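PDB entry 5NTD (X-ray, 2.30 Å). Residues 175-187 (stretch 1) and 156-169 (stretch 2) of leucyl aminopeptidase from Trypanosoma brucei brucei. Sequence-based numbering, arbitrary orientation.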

# COMPACT_ATOMS: atom_id res chain seq x y z
N ALA G 175 4.28 20.19 37.33
CA ALA G 175 3.02 20.27 36.58
C ALA G 175 3.20 20.67 35.08
O ALA G 175 2.35 21.30 34.47
CB ALA G 175 2.07 21.22 37.27
N TYR G 176 4.33 20.25 34.52
CA TYR G 176 4.65 20.42 33.08
C TYR G 176 4.73 21.91 32.69
O TYR G 176 4.44 22.28 31.56
CB TYR G 176 3.66 19.68 32.20
CG TYR G 176 3.71 18.21 32.42
CD1 TYR G 176 2.97 17.60 33.45
CD2 TYR G 176 4.52 17.39 31.61
CE1 TYR G 176 3.06 16.21 33.67
CE2 TYR G 176 4.59 16.01 31.83
CZ TYR G 176 3.85 15.43 32.86
OH TYR G 176 3.93 14.06 33.06
N ASN G 177 5.10 22.74 33.66
CA ASN G 177 5.46 24.15 33.41
C ASN G 177 6.91 24.18 33.05
O ASN G 177 7.74 23.78 33.82
CB ASN G 177 5.24 25.02 34.64
CG ASN G 177 3.79 25.24 34.94
OD1 ASN G 177 3.03 25.75 34.11
ND2 ASN G 177 3.36 24.82 36.12
N SER G 178 7.21 24.67 31.87
CA SER G 178 8.58 24.69 31.39
C SER G 178 9.42 25.57 32.29
O SER G 178 9.00 26.65 32.66
CB SER G 178 8.66 25.21 29.96
OG SER G 178 10.01 25.29 29.52
N GLY G 179 10.64 25.13 32.55
CA GLY G 179 11.66 25.99 33.20
C GLY G 179 12.59 26.70 32.22
O GLY G 179 13.47 27.46 32.61
N LYS G 180 12.32 26.50 30.93
CA LYS G 180 13.16 27.05 29.84
C LYS G 180 12.64 28.32 29.18
O LYS G 180 13.24 28.83 28.23
CB LYS G 180 13.33 25.97 28.77
CG LYS G 180 13.77 24.64 29.39
CD LYS G 180 14.37 23.71 28.36
CE LYS G 180 14.64 22.35 28.97
NZ LYS G 180 15.63 22.40 30.06
N VAL G 181 11.52 28.81 29.67
CA VAL G 181 10.88 29.98 29.07
C VAL G 181 11.48 31.26 29.66
O VAL G 181 11.67 31.36 30.85
CB VAL G 181 9.37 29.98 29.31
CG1 VAL G 181 8.72 31.29 28.89
CG2 VAL G 181 8.73 28.84 28.53
N SER G 182 11.77 32.22 28.80
CA SER G 182 12.23 33.55 29.21
C SER G 182 11.05 34.50 29.36
O SER G 182 10.13 34.48 28.55
CB SER G 182 13.19 34.12 28.18
OG SER G 182 14.31 33.28 27.99
N ARG G 183 11.09 35.37 30.36
CA ARG G 183 10.14 36.51 30.42
C ARG G 183 10.50 37.42 29.21
O ARG G 183 11.66 37.64 28.91
CB ARG G 183 10.16 37.25 31.77
N LEU G 184 9.49 37.88 28.48
CA LEU G 184 9.71 38.73 27.30
C LEU G 184 9.04 40.07 27.48
O LEU G 184 7.84 40.16 27.74
CB LEU G 184 9.15 38.10 26.03
CG LEU G 184 9.67 36.70 25.70
CD1 LEU G 184 8.98 36.17 24.45
CD2 LEU G 184 11.18 36.69 25.49
N GLN G 185 9.82 41.12 27.34
CA GLN G 185 9.28 42.49 27.39
C GLN G 185 9.29 43.08 25.99
O GLN G 185 10.33 43.45 25.47
CB GLN G 185 10.05 43.40 28.36
CG GLN G 185 9.43 44.80 28.46
CD GLN G 185 10.01 45.65 29.58
OE1 GLN G 185 9.27 46.37 30.25
NE2 GLN G 185 11.33 45.63 29.74
N VAL G 186 8.10 43.18 25.42
CA VAL G 186 7.94 43.74 24.09
C VAL G 186 7.87 45.28 24.21
O VAL G 186 7.03 45.84 24.92
CB VAL G 186 6.66 43.24 23.41
CG1 VAL G 186 6.42 43.93 22.08
CG2 VAL G 186 6.77 41.74 23.21
N VAL G 187 8.75 45.93 23.48
CA VAL G 187 8.89 47.39 23.51
C VAL G 187 8.49 47.97 22.17
O VAL G 187 9.26 47.96 21.22
CB VAL G 187 10.32 47.82 23.84
CG1 VAL G 187 10.37 49.33 24.08
CG2 VAL G 187 10.82 47.10 25.09
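Stretch 2, residues 156-169: AVARCGKHNFSAKD

Stretch 2 leaves a helix at Ala156-Ala158 and then runs as an irregular, largely extended chain to Asp169, lying antiparallel to stretch 1: Val157 lies nearest Val186, Lys162 nearest Val181 and Ser166 nearest Ser178. The CA atoms come closest at Ser178 and Ser166 (4.8 Å) and diverge to 8.1 Å between Val186 CA and Val157 CA, where the strand 183-187 faces the helix end through side chains. Together the two stretches bury 709 Å².

Backbone hydrogen bonds form a single bridge pairing Asn177 with Phe165 (CA to CA, 5.6 Å). Ser178 N donates to Asn164 O at 2.9 Å and Ser166 N to Tyr176 O at 3.2 Å, so the two bonds flank the pair, whose own CB atoms point away from the opposing stretch. Tyr176 CA adds a CA-H...O contact to Ser166 O at 3.1 Å. A water extends the link, donating to His163 O (2.7 Å) and hydrogen-bonding Ser178 OG (2.6 Å).

The one salt bridge joins Lys180 NZ to Asp169 OD2 at 2.8 Å; on its way there the lysine chain passes Lys168, with Lys180 CE 4.0 Å from Lys168 CB. Lys180 CB also lies 3.8 Å from Lys162 CD, although the end of Lys162 leads away.

Among the aromatics, the rings of Tyr176 and Phe165 are nearly parallel (1°) but slid apart, centroids 5.6 Å from each other, so they barely overlap; closer packing comes from Tyr176 CB against Phe165 CE1 (3.5 Å). Ala167 CB meets the tyrosine ring edge at CE2, 3.6 Å away.

Apolar contacts close the other end. Val157 CG1 touches both Leu184 CD1 (3.7 Å) and Val186 CG2 (3.8 Å), and Cys160 SG approaches Leu184 CD1 at 4.1 Å. Between these ends, Val181 CG2 rests 3.7 Å from Lys162 O.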

# COMPACT_ATOMS: atom_id res chain seq x y z
N ALA G 156 2.09 37.07 17.98
CA ALA G 156 3.29 36.53 17.35
C ALA G 156 4.37 36.24 18.36
O ALA G 156 5.03 35.20 18.30
CB ALA G 156 3.82 37.47 16.30
N VAL G 157 4.53 37.15 19.30
CA VAL G 157 5.53 36.99 20.37
C VAL G 157 5.05 35.99 21.41
O VAL G 157 5.83 35.17 21.91
CB VAL G 157 5.87 38.32 21.04
CG1 VAL G 157 6.78 38.11 22.24
CG2 VAL G 157 6.55 39.22 20.02
N ALA G 158 3.77 36.02 21.71
CA ALA G 158 3.16 35.02 22.60
C ALA G 158 3.44 33.57 22.13
O ALA G 158 3.71 32.67 22.93
CB ALA G 158 1.66 35.22 22.71
N ARG G 159 3.40 33.35 20.83
CA ARG G 159 3.54 31.98 20.27
C ARG G 159 4.98 31.59 19.97
O ARG G 159 5.26 30.48 19.57
CB ARG G 159 2.63 31.77 19.03
CG ARG G 159 3.13 32.33 17.71
CD ARG G 159 2.15 32.02 16.58
NE ARG G 159 1.28 33.14 16.22
CZ ARG G 159 -0.03 33.25 16.53
NH1 ARG G 159 -0.65 32.34 17.27
NH2 ARG G 159 -0.72 34.29 16.10
N CYS G 160 5.91 32.51 20.19
CA CYS G 160 7.30 32.28 19.80
C CYS G 160 8.08 31.61 20.92
O CYS G 160 7.65 31.54 22.06
CB CYS G 160 8.00 33.59 19.39
SG CYS G 160 8.76 34.47 20.77
N GLY G 161 9.25 31.14 20.55
CA GLY G 161 10.20 30.60 21.50
C GLY G 161 9.76 29.28 22.09
O GLY G 161 8.91 28.59 21.55
N LYS G 162 10.39 28.95 23.20
CA LYS G 162 10.11 27.69 23.89
C LYS G 162 8.71 27.72 24.45
O LYS G 162 8.26 28.74 24.91
CB LYS G 162 11.15 27.43 24.97
CG LYS G 162 12.42 26.93 24.33
CD LYS G 162 13.71 26.91 25.11
CE LYS G 162 14.74 25.94 24.52
NZ LYS G 162 14.86 26.04 23.04
N HIS G 163 8.06 26.57 24.43
CA HIS G 163 6.66 26.47 24.81
C HIS G 163 6.49 26.31 26.32
O HIS G 163 7.29 25.67 26.99
CB HIS G 163 5.96 25.31 24.10
CG HIS G 163 5.84 25.51 22.62
ND1 HIS G 163 4.86 24.90 21.86
CD2 HIS G 163 6.53 26.30 21.77
CE1 HIS G 163 4.98 25.29 20.61
NE2 HIS G 163 5.97 26.15 20.53
N ASN G 164 5.43 26.89 26.84
CA ASN G 164 5.16 26.81 28.28
C ASN G 164 4.90 25.38 28.70
O ASN G 164 5.18 25.00 29.83
CB ASN G 164 4.04 27.76 28.73
CG ASN G 164 2.69 27.36 28.24
OD1 ASN G 164 2.06 26.46 28.80
ND2 ASN G 164 2.24 28.00 27.15
N PHE G 165 4.35 24.59 27.78
CA PHE G 165 4.22 23.17 28.05
C PHE G 165 5.56 22.46 27.83
O PHE G 165 6.13 22.51 26.76
CB PHE G 165 3.16 22.47 27.22
CG PHE G 165 3.08 21.02 27.53
CD1 PHE G 165 2.34 20.57 28.61
CD2 PHE G 165 3.87 20.11 26.82
CE1 PHE G 165 2.32 19.23 28.95
CE2 PHE G 165 3.86 18.76 27.17
CZ PHE G 165 3.10 18.33 28.23
N SER G 166 6.02 21.76 28.85
CA SER G 166 7.23 20.94 28.75
C SER G 166 7.26 19.78 29.73
O SER G 166 6.73 19.86 30.84
CB SER G 166 8.46 21.77 28.96
OG SER G 166 9.63 21.00 28.74
N ALA G 167 7.85 18.69 29.28
CA ALA G 167 8.11 17.50 30.10
C ALA G 167 9.60 17.22 30.22
O ALA G 167 10.01 16.18 30.74
CB ALA G 167 7.39 16.29 29.54
N LYS G 168 10.41 18.14 29.72
CA LYS G 168 11.86 17.97 29.76
C LYS G 168 12.45 18.24 31.16
O LYS G 168 11.94 19.08 31.90
CB LYS G 168 12.56 18.91 28.76
CG LYS G 168 12.32 18.58 27.28
CD LYS G 168 13.09 19.58 26.42
CE LYS G 168 12.87 19.39 24.95
NZ LYS G 168 13.52 18.14 24.48
N ASP G 169 13.53 17.54 31.47
CA ASP G 169 14.40 17.84 32.62
C ASP G 169 13.66 18.06 33.95
O ASP G 169 13.77 19.10 34.55
CB ASP G 169 15.26 19.05 32.28
CG ASP G 169 16.16 18.80 31.08
OD1 ASP G 169 16.81 17.75 31.05
OD2 ASP G 169 16.20 19.64 30.14
O HOH W 1 9.89 24.81 26.97